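Local coordinates for conserved hypothetical protein (Bacteroides thetaiotaomicron, PDB 2F06) that is of unknown function but is an ACT-domain protein, probably related to the acetohydroxyacid synthase small subunit, that binds histidine between its subunits, at residues A[6-11]-A[100-105]; A[30-35]-A[55-60]; A[90-95]-A[129-134]. All blocks are in the same frame, centred on the assembly; numbering follows the deposited sequence. Where two conformers were deposited one is given.

Contact 1: A[6-11]-A[100-105]; sequences AKQLSI and IEYMYS. With HIS (histidine), chain C.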
loop_
_atom_site.group_PDB
_atom_site.type_symbol
_atom_site.label_atom_id
_atom_site.label_comp_id
_atom_site.label_asym_id
_atom_site.label_seq_id
_atom_site.Cartn_x
_atom_site.Cartn_y
_atom_site.Cartn_z
ATOM N N ALA A 6 6.774 9.934 -19.635
ATOM C CA ALA A 6 5.943 8.863 -20.100
ATOM C C ALA A 6 4.628 8.757 -19.328
ATOM O O ALA A 6 4.503 9.166 -18.192
ATOM C CB ALA A 6 6.710 7.566 -20.051
ATOM N N LYS A 7 3.639 8.176 -19.987
ATOM C CA LYS A 7 2.356 7.912 -19.386
ATOM C C LYS A 7 2.391 6.496 -18.812
ATOM O O LYS A 7 2.689 5.510 -19.516
ATOM C CB LYS A 7 1.243 8.075 -20.430
ATOM C CG LYS A 7 1.064 9.532 -20.932
ATOM C CD LYS A 7 -0.035 9.585 -22.005
ATOM C CE LYS A 7 -1.029 10.726 -21.724
ATOM N NZ LYS A 7 -1.609 11.246 -22.980
ATOM N N GLN A 8 2.147 6.413 -17.508
ATOM C CA GLN A 8 1.935 5.151 -16.868
ATOM C C GLN A 8 0.449 4.954 -16.584
ATOM O O GLN A 8 -0.229 5.844 -16.076
ATOM C CB GLN A 8 2.717 5.113 -15.583
ATOM C CG GLN A 8 2.493 3.874 -14.754
ATOM C CD GLN A 8 3.013 4.079 -13.340
ATOM O OE1 GLN A 8 2.320 4.642 -12.484
ATOM N NE2 GLN A 8 4.226 3.645 -13.100
ATOM N N LEU A 9 -0.081 3.796 -16.899
ATOM C CA LEU A 9 -1.448 3.497 -16.476
ATOM C C LEU A 9 -1.452 2.960 -15.045
ATOM O O LEU A 9 -0.656 2.089 -14.664
ATOM C CB LEU A 9 -2.111 2.458 -17.382
ATOM C CG LEU A 9 -2.305 2.755 -18.874
ATOM C CD1 LEU A 9 -3.255 1.768 -19.475
ATOM C CD2 LEU A 9 -2.876 4.089 -19.106
ATOM N N SER A 10 -2.378 3.484 -14.262
ATOM C CA SER A 10 -2.718 2.903 -12.988
ATOM C C SER A 10 -4.126 2.384 -13.045
ATOM O O SER A 10 -5.053 3.179 -13.157
ATOM C CB SER A 10 -2.586 3.947 -11.872
ATOM O OG SER A 10 -1.192 4.114 -11.635
ATOM N N ILE A 11 -4.271 1.075 -12.854
ATOM C CA ILE A 11 -5.515 0.420 -13.007
ATOM C C ILE A 11 -5.983 -0.261 -11.695
ATOM O O ILE A 11 -5.258 -1.131 -11.128
ATOM C CB ILE A 11 -5.464 -0.599 -14.169
ATOM C CG1 ILE A 11 -4.900 0.003 -15.448
ATOM C CG2 ILE A 11 -6.869 -1.168 -14.450
ATOM C CD1 ILE A 11 -4.138 -1.000 -16.289
ATOM N N ILE A 100 12.620 9.634 -4.681
ATOM C CA ILE A 100 11.855 8.647 -5.454
ATOM C C ILE A 100 10.539 8.376 -4.720
ATOM O O ILE A 100 10.616 8.031 -3.545
ATOM C CB ILE A 100 12.702 7.328 -5.539
ATOM C CG1 ILE A 100 14.156 7.583 -6.051
ATOM C CG2 ILE A 100 11.983 6.260 -6.316
ATOM C CD1 ILE A 100 14.314 7.778 -7.604
ATOM N N GLU A 101 9.351 8.623 -5.315
ATOM C CA GLU A 101 8.117 8.182 -4.642
ATOM C C GLU A 101 7.954 6.670 -4.804
ATOM O O GLU A 101 7.721 5.982 -3.807
ATOM C CB GLU A 101 6.855 8.962 -5.031
ATOM C CG GLU A 101 6.647 10.271 -4.220
ATOM C CD GLU A 101 6.776 10.114 -2.679
ATOM O OE1 GLU A 101 6.132 9.208 -2.072
ATOM O OE2 GLU A 101 7.525 10.919 -2.069
ATOM N N TYR A 102 8.144 6.167 -6.017
ATOM C CA TYR A 102 8.353 4.729 -6.306
ATOM C C TYR A 102 9.118 4.573 -7.610
ATOM O O TYR A 102 9.299 5.540 -8.408
ATOM C CB TYR A 102 7.038 3.913 -6.389
ATOM C CG TYR A 102 6.034 4.502 -7.368
ATOM C CD1 TYR A 102 5.094 5.495 -6.959
ATOM C CD2 TYR A 102 6.022 4.085 -8.708
ATOM C CE1 TYR A 102 4.127 6.029 -7.912
ATOM C CE2 TYR A 102 5.124 4.577 -9.594
ATOM C CZ TYR A 102 4.188 5.555 -9.218
ATOM O OH TYR A 102 3.357 6.011 -10.230
HETATM N N MSE A 103 9.560 3.335 -7.820
HETATM C CA MSE A 103 10.264 2.932 -9.050
HETATM C C MSE A 103 10.082 1.455 -9.188
HETATM O O MSE A 103 9.745 0.812 -8.205
HETATM C CB MSE A 103 11.775 3.279 -8.960
HETATM C CG MSE A 103 12.657 2.232 -8.261
HETATM SE SE MSE A 103 14.452 3.016 -8.158
HETATM C CE MSE A 103 15.233 2.058 -6.579
ATOM N N TYR A 104 10.277 0.930 -10.395
ATOM C CA TYR A 104 10.341 -0.480 -10.625
ATOM C C TYR A 104 11.331 -0.676 -11.752
ATOM O O TYR A 104 11.510 0.239 -12.611
ATOM C CB TYR A 104 8.924 -1.103 -10.935
ATOM C CG TYR A 104 7.990 -0.335 -11.866
ATOM C CD1 TYR A 104 7.271 0.796 -11.400
ATOM C CD2 TYR A 104 7.745 -0.762 -13.180
ATOM C CE1 TYR A 104 6.356 1.470 -12.249
ATOM C CE2 TYR A 104 6.865 -0.038 -14.060
ATOM C CZ TYR A 104 6.161 1.053 -13.567
ATOM O OH TYR A 104 5.270 1.750 -14.356
ATOM N N SER A 105 12.009 -1.834 -11.769
ATOM C CA SER A 105 13.050 -2.050 -12.725
ATOM C C SER A 105 13.541 -3.475 -12.826
ATOM O O SER A 105 13.373 -4.247 -11.882
ATOM C CB SER A 105 14.233 -1.160 -12.364
ATOM O OG SER A 105 14.590 -1.388 -11.026
HETATM N N HIS C . 22.132 -4.294 -11.770
HETATM C CA HIS C . 22.299 -2.821 -11.500
HETATM C C HIS C . 22.549 -2.385 -10.085
HETATM O O HIS C . 22.885 -3.142 -9.178
HETATM C CB HIS C . 21.153 -1.972 -12.076
HETATM C CG HIS C . 19.755 -2.341 -11.608
HETATM N ND1 HIS C . 19.082 -3.473 -12.050
HETATM C CD2 HIS C . 18.857 -1.645 -10.863
HETATM C CE1 HIS C . 17.857 -3.484 -11.539
HETATM N NE2 HIS C . 17.695 -2.379 -10.821
HETATM O OXT HIS C . 22.384 -1.189 -9.806
#

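Contact 2: A[30-35]-A[55-60]; sequences ENINLS and PDKAYK. With HIS (histidine), chain B.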
loop_
_atom_site.group_PDB
_atom_site.type_symbol
_atom_site.label_atom_id
_atom_site.label_comp_id
_atom_site.label_asym_id
_atom_site.label_seq_id
_atom_site.Cartn_x
_atom_site.Cartn_y
_atom_site.Cartn_z
ATOM N N GLU A 30 -6.449 -5.614 -28.094
ATOM C CA GLU A 30 -6.116 -4.430 -28.843
ATOM C C GLU A 30 -4.715 -4.493 -29.499
ATOM O O GLU A 30 -4.291 -3.506 -30.175
ATOM C CB GLU A 30 -6.244 -3.163 -27.961
ATOM C CG GLU A 30 -7.599 -2.869 -27.263
ATOM C CD GLU A 30 -8.845 -2.837 -28.175
ATOM O OE1 GLU A 30 -8.930 -3.632 -29.132
ATOM O OE2 GLU A 30 -9.778 -2.029 -27.928
ATOM N N ASN A 31 -4.020 -5.630 -29.321
ATOM C CA ASN A 31 -2.611 -5.835 -29.713
ATOM C C ASN A 31 -1.755 -4.763 -29.041
ATOM O O ASN A 31 -0.888 -4.152 -29.674
ATOM C CB ASN A 31 -2.418 -5.827 -31.243
ATOM C CG ASN A 31 -1.135 -6.597 -31.721
ATOM O OD1 ASN A 31 -0.254 -6.037 -32.430
ATOM N ND2 ASN A 31 -1.049 -7.871 -31.350
ATOM N N ILE A 32 -2.036 -4.529 -27.747
ATOM C CA ILE A 32 -1.274 -3.618 -26.936
ATOM C C ILE A 32 -0.318 -4.463 -26.155
ATOM O O ILE A 32 -0.713 -5.384 -25.430
ATOM C CB ILE A 32 -2.152 -2.656 -26.108
ATOM C CG1 ILE A 32 -2.853 -1.635 -27.007
ATOM C CG2 ILE A 32 -1.265 -1.749 -25.161
ATOM C CD1 ILE A 32 -3.991 -0.827 -26.367
ATOM N N ASN A 33 0.969 -4.179 -26.356
ATOM C CA ASN A 33 2.051 -4.834 -25.607
ATOM C C ASN A 33 2.314 -4.153 -24.256
ATOM O O ASN A 33 2.402 -2.901 -24.133
ATOM C CB ASN A 33 3.380 -4.846 -26.417
ATOM C CG ASN A 33 4.368 -5.922 -25.939
ATOM O OD1 ASN A 33 4.013 -7.092 -25.834
ATOM N ND2 ASN A 33 5.603 -5.524 -25.637
ATOM N N LEU A 34 2.547 -4.991 -23.261
ATOM C CA LEU A 34 2.992 -4.549 -21.953
ATOM C C LEU A 34 4.525 -4.508 -21.930
ATOM O O LEU A 34 5.160 -5.479 -22.242
ATOM C CB LEU A 34 2.446 -5.530 -20.922
ATOM C CG LEU A 34 0.908 -5.618 -20.729
ATOM C CD1 LEU A 34 0.548 -6.872 -19.926
ATOM C CD2 LEU A 34 0.404 -4.436 -19.956
ATOM N N SER A 35 5.115 -3.388 -21.545
ATOM C CA SER A 35 6.581 -3.230 -21.444
ATOM C C SER A 35 7.126 -3.502 -20.072
ATOM O O SER A 35 8.226 -3.999 -19.911
ATOM C CB SER A 35 6.942 -1.789 -21.767
ATOM O OG SER A 35 6.973 -1.700 -23.147
ATOM N N PRO A 55 -0.374 4.024 -24.696
ATOM C CA PRO A 55 -1.177 4.328 -23.487
ATOM C C PRO A 55 -2.577 4.941 -23.723
ATOM O O PRO A 55 -3.505 4.601 -22.999
ATOM C CB PRO A 55 -0.267 5.236 -22.630
ATOM C CG PRO A 55 0.754 5.748 -23.513
ATOM C CD PRO A 55 0.906 4.741 -24.699
ATOM N N ASP A 56 -2.742 5.755 -24.759
ATOM C CA ASP A 56 -4.031 6.400 -25.048
ATOM C C ASP A 56 -5.084 5.390 -25.544
ATOM O O ASP A 56 -6.240 5.432 -25.106
ATOM C CB ASP A 56 -3.878 7.562 -26.037
ATOM C CG ASP A 56 -2.984 8.693 -25.494
ATOM O OD1 ASP A 56 -2.867 8.924 -24.243
ATOM O OD2 ASP A 56 -2.387 9.373 -26.358
ATOM N N LYS A 57 -4.664 4.500 -26.437
ATOM C CA LYS A 57 -5.544 3.429 -26.936
ATOM C C LYS A 57 -5.902 2.489 -25.771
ATOM O O LYS A 57 -7.063 2.091 -25.632
ATOM C CB LYS A 57 -4.872 2.648 -28.058
ATOM C CG LYS A 57 -5.799 1.712 -28.727
ATOM C CD LYS A 57 -5.259 1.246 -30.055
ATOM C CE LYS A 57 -5.298 -0.237 -30.065
ATOM N NZ LYS A 57 -5.481 -0.708 -31.432
ATOM N N ALA A 58 -4.901 2.138 -24.954
ATOM C CA ALA A 58 -5.100 1.299 -23.777
ATOM C C ALA A 58 -6.051 1.900 -22.774
ATOM O O ALA A 58 -7.007 1.208 -22.333
ATOM C CB ALA A 58 -3.811 0.989 -23.098
ATOM N N TYR A 59 -5.818 3.160 -22.430
ATOM C CA TYR A 59 -6.751 3.884 -21.566
ATOM C C TYR A 59 -8.214 3.870 -22.051
ATOM O O TYR A 59 -9.143 3.637 -21.277
ATOM C CB TYR A 59 -6.279 5.324 -21.376
ATOM C CG TYR A 59 -7.171 6.232 -20.551
ATOM C CD1 TYR A 59 -6.999 6.319 -19.185
ATOM C CD2 TYR A 59 -8.118 7.052 -21.157
ATOM C CE1 TYR A 59 -7.739 7.145 -18.423
ATOM C CE2 TYR A 59 -8.901 7.882 -20.396
ATOM C CZ TYR A 59 -8.686 7.923 -19.024
ATOM O OH TYR A 59 -9.399 8.756 -18.219
ATOM N N LYS A 60 -8.442 4.142 -23.321
ATOM C CA LYS A 60 -9.839 4.206 -23.777
ATOM C C LYS A 60 -10.511 2.809 -23.806
ATOM O O LYS A 60 -11.704 2.694 -23.487
ATOM C CB LYS A 60 -9.898 4.945 -25.120
ATOM C CG LYS A 60 -11.213 4.881 -25.836
ATOM C CD LYS A 60 -11.069 5.387 -27.278
ATOM C CE LYS A 60 -12.233 4.902 -28.142
ATOM N NZ LYS A 60 -13.471 5.213 -27.366
HETATM N N HIS B . 4.873 -8.038 -23.632
HETATM C CA HIS B . 4.118 -9.242 -23.132
HETATM C C HIS B . 2.636 -9.115 -22.931
HETATM O O HIS B . 1.953 -8.200 -23.384
HETATM C CB HIS B . 4.733 -9.848 -21.859
HETATM C CG HIS B . 4.871 -8.904 -20.676
HETATM N ND1 HIS B . 5.833 -7.905 -20.612
HETATM C CD2 HIS B . 4.271 -8.916 -19.457
HETATM C CE1 HIS B . 5.767 -7.303 -19.431
HETATM N NE2 HIS B . 4.831 -7.908 -18.708
HETATM O OXT HIS B . 2.065 -9.975 -22.246
#

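Contact 3: A[90-95]-A[129-134]; sequences LGFLSA and KEKKVD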
loop_
_atom_site.group_PDB
_atom_site.type_symbol
_atom_site.label_atom_id
_atom_site.label_comp_id
_atom_site.label_asym_id
_atom_site.label_seq_id
_atom_site.Cartn_x
_atom_site.Cartn_y
_atom_site.Cartn_z
ATOM N N LEU A 90 20.883 7.424 -7.900
ATOM C CA LEU A 90 19.993 7.814 -6.827
ATOM C C LEU A 90 20.723 8.852 -5.965
ATOM O O LEU A 90 20.119 9.726 -5.332
ATOM C CB LEU A 90 19.640 6.553 -6.021
ATOM C CG LEU A 90 18.731 5.456 -6.627
ATOM C CD1 LEU A 90 18.456 4.320 -5.639
ATOM C CD2 LEU A 90 17.458 5.982 -7.082
ATOM N N GLY A 91 22.051 8.742 -5.951
ATOM C CA GLY A 91 22.890 9.625 -5.175
ATOM C C GLY A 91 22.950 10.966 -5.883
ATOM O O GLY A 91 22.952 12.009 -5.223
ATOM N N PHE A 92 22.986 10.960 -7.218
ATOM C CA PHE A 92 22.893 12.215 -7.958
ATOM C C PHE A 92 21.579 12.864 -7.545
ATOM O O PHE A 92 21.544 14.023 -7.216
ATOM C CB PHE A 92 22.863 12.044 -9.481
ATOM C CG PHE A 92 24.160 11.557 -10.125
ATOM C CD1 PHE A 92 25.395 11.916 -9.652
ATOM C CD2 PHE A 92 24.092 10.738 -11.272
ATOM C CE1 PHE A 92 26.571 11.479 -10.304
ATOM C CE2 PHE A 92 25.237 10.270 -11.911
ATOM C CZ PHE A 92 26.482 10.652 -11.426
ATOM N N LEU A 93 20.482 12.113 -7.539
ATOM C CA LEU A 93 19.171 12.727 -7.310
ATOM C C LEU A 93 19.078 13.219 -5.910
ATOM O O LEU A 93 18.646 14.347 -5.676
ATOM C CB LEU A 93 18.007 11.746 -7.567
ATOM C CG LEU A 93 17.861 11.339 -9.011
ATOM C CD1 LEU A 93 17.008 10.147 -9.187
ATOM C CD2 LEU A 93 17.333 12.545 -9.750
ATOM N N SER A 94 19.455 12.382 -4.955
ATOM C CA SER A 94 19.289 12.795 -3.583
ATOM C C SER A 94 20.217 13.992 -3.178
ATOM O O SER A 94 19.767 14.897 -2.479
ATOM C CB SER A 94 19.327 11.586 -2.645
ATOM O OG SER A 94 20.639 11.258 -2.289
ATOM N N ALA A 95 21.439 14.055 -3.717
ATOM C CA ALA A 95 22.332 15.215 -3.535
ATOM C C ALA A 95 21.683 16.536 -3.984
ATOM O O ALA A 95 22.050 17.636 -3.503
ATOM C CB ALA A 95 23.648 15.004 -4.259
ATOM N N LYS A 129 19.910 14.643 -16.860
ATOM C CA LYS A 129 20.524 15.136 -18.114
ATOM C C LYS A 129 21.931 15.731 -17.803
ATOM O O LYS A 129 22.930 15.406 -18.472
ATOM C CB LYS A 129 19.649 16.207 -18.817
ATOM C CG LYS A 129 18.303 15.738 -19.470
ATOM C CD LYS A 129 17.606 16.882 -20.297
ATOM C CE LYS A 129 17.846 16.745 -21.806
ATOM N NZ LYS A 129 17.885 18.034 -22.628
ATOM N N GLU A 130 21.969 16.582 -16.771
ATOM C CA GLU A 130 23.192 17.183 -16.229
ATOM C C GLU A 130 24.243 16.126 -15.898
ATOM O O GLU A 130 25.396 16.262 -16.272
ATOM C CB GLU A 130 22.864 17.999 -14.966
ATOM C CG GLU A 130 23.758 19.214 -14.702
ATOM C CD GLU A 130 25.029 18.893 -13.893
ATOM O OE1 GLU A 130 25.017 17.950 -13.056
ATOM O OE2 GLU A 130 26.036 19.604 -14.092
ATOM N N LYS A 131 23.840 15.062 -15.205
ATOM C CA LYS A 131 24.777 14.011 -14.846
ATOM C C LYS A 131 24.948 12.937 -15.952
ATOM O O LYS A 131 25.484 11.839 -15.675
ATOM C CB LYS A 131 24.342 13.373 -13.524
ATOM C CG LYS A 131 24.310 14.304 -12.350
ATOM C CD LYS A 131 25.709 14.907 -12.125
ATOM C CE LYS A 131 25.917 15.305 -10.696
ATOM N NZ LYS A 131 27.325 15.709 -10.566
ATOM N N LYS A 132 24.487 13.250 -17.183
ATOM C CA LYS A 132 24.710 12.359 -18.311
ATOM C C LYS A 132 24.172 10.929 -18.077
ATOM O O LYS A 132 24.763 9.948 -18.544
ATOM C CB LYS A 132 26.210 12.345 -18.733
ATOM C CG LYS A 132 26.839 13.711 -19.181
ATOM C CD LYS A 132 26.789 13.955 -20.720
ATOM C CE LYS A 132 26.918 12.594 -21.531
ATOM N NZ LYS A 132 27.763 12.780 -22.819
ATOM N N VAL A 133 23.068 10.822 -17.335
ATOM C CA VAL A 133 22.309 9.558 -17.189
ATOM C C VAL A 133 21.528 9.224 -18.493
ATOM O O VAL A 133 20.947 10.118 -19.065
ATOM C CB VAL A 133 21.335 9.627 -15.952
ATOM C CG1 VAL A 133 20.449 8.406 -15.869
ATOM C CG2 VAL A 133 22.103 9.798 -14.647
ATOM N N ASP A 134 21.539 7.973 -18.997
ATOM C CA ASP A 134 20.734 7.628 -20.161
ATOM C C ASP A 134 19.258 7.736 -19.774
ATOM O O ASP A 134 18.774 6.947 -19.009
ATOM C CB ASP A 134 21.033 6.199 -20.630
ATOM C CG ASP A 134 22.476 5.999 -21.044
ATOM O OD1 ASP A 134 23.146 6.971 -21.470
ATOM O OD2 ASP A 134 22.928 4.840 -20.954
#

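Contact 1: A[6-11]-A[100-105]
Q8 on strand 5-13 reaches Y102 and Y104 on strand 100-108 across a wide gap between backbones, the closest CA atoms, Q8 CA and M103 CA, lying 11.6 Å apart. No main-chain bond could span that distance, so the contact is made by long side chains alone. Q8 runs straight out from its strand: CG lies anti to the backbone N (chi1 175°) and the chain stays extended to CD, which carries the amide to the two phenol ends. The tyrosines come from the opposite direction, side by side, one for each polar atom of the amide. Q8 OE1 lies 2.8 Å from Y102 OH. That phenol also hydrogen-bonds D44 OD2 of the third subunit. Q8 NE2 donates to Y104 OH at a nominal 2.5 Å, a length too short to be taken literally, with an N-H...O angle of 143°. NE2 sits at the edge of both rings, near their planes, and the amide is turned only 18° from the plane of the Y102 ring. With a phenol at OE1 and another at NE2, the buried amide is held in one rotation. Cutting the side chain back to an alanine here is likely to leave Y102 OH and Y104 OH without their amide partner and to open a gap between the strands at the phenol ends. R49 adds a cation-pi contact to Y102, and E101 and Y102 form a classic beta bulge opposite R117. Further along, Y104 and S105 pair in an antiparallel ladder with the second subunit, and S105 OG lies 3.3 Å from NE2 of a bound histidine, though its position is less sure. Sheets continued across a subunit interface, with an amino acid bound there, are characteristic of regulatory ACT domains.

Contact 2: A[30-35]-A[55-60]
I32 points CG1 anti to its own carbonyl carbon (chi1 -70°) and continues extended, which delivers CD1 to helix 55-64, while K57 turns CG anti to its backbone N (chi1 -171°) and bends at chi3 to bring its ammonium end back to E30. This is the ACT fold, beta-alpha-beta-beta-alpha-beta, seen where its two helices lie side by side: helix 19-29 ends in a Schellman motif at N31, and the chain then passes the second helix at I32 before entering strand 34-41. I32 CD1 presses on the A58 backbone, 3.4 Å from A58 N, and packs on A58 CB at 3.7 Å. The aliphatic part of K57 flanks the same isoleucine methyl, K57 CG lying 3.9 Å from I32 CD1. L27 and V52 also pack on A58 on this buried side. At the rim, K57 CE rests 3.7 Å from E30 CB, and K57 NZ gives a weak hydrogen bond to E30 O. The E30 carboxylate lies near the ammonium without touching it, so any attraction is probably modest. Just beyond I32 along the chain, N33 and L34 hold a bound histidine, whose N donates to N33 OD1 at 2.5 Å and to L34 O at 2.9 Å.

Contact 3: A[90-95]-A[129-134]
F92 lays one face of its ring against the side chain of K131, whose aliphatic carbons cross it obliquely. The pair joins helix 85-95 to the C-terminal end of helix 121-130, the two helices of the C-terminal ACT unit, at the outer surface of its alpha/beta layer. K131 CB lies over the face, offset toward the rim: it stands 3.7 Å from the centroid of the F92 ring, 20° off the ring normal, a CH-pi contact. The chain then bends at chi2 (-59°) and runs on across the ring, toward F92 CG and CD1. K131 CG comes to 3.5 Å from F92 CG, and K131 CE lies 3.6 Å from F92 CD1. The methylenes thus follow the ring from one border to the other, while the ammonium group continues beyond it. V133 meets the same ring differently, at its edge and near its plane. It can do so because the helix ends just before it: K132, with positive phi, is the C-prime residue of a Schellman motif, with K132 N bonded to K129 O and V133 N to L128 O. That turn sends the chain toward strand 134-136 and faces V133 inward, where L128 and I77 also touch it. V127 packs on F92 too, from within helix 121-130. At the ring's edge, V133 CG2 lies 4.0 Å from F92 CD2.

In the fold
Contact 1 sits near the middle of the chain, with the other two on opposite sides of the chain's centre, about 31 Å apart between their own centres. It touches both. K7 NZ bridges to D56 OD1 of contact 2 at 2.9 Å, and L9 packs on A58; toward contact 3, I100 CD1 meets L90 CD2 at 3.7 Å. Each histidine pocket is shared between subunits: S105 of contact 1 belongs to one half, with N81 and L86 of the same chain, while N33 and L34 of contact 2 supply the other half for a neighbouring subunit's pocket. Contact 3 stands back from these sites, the V133 side chain about 11 Å from a histidine.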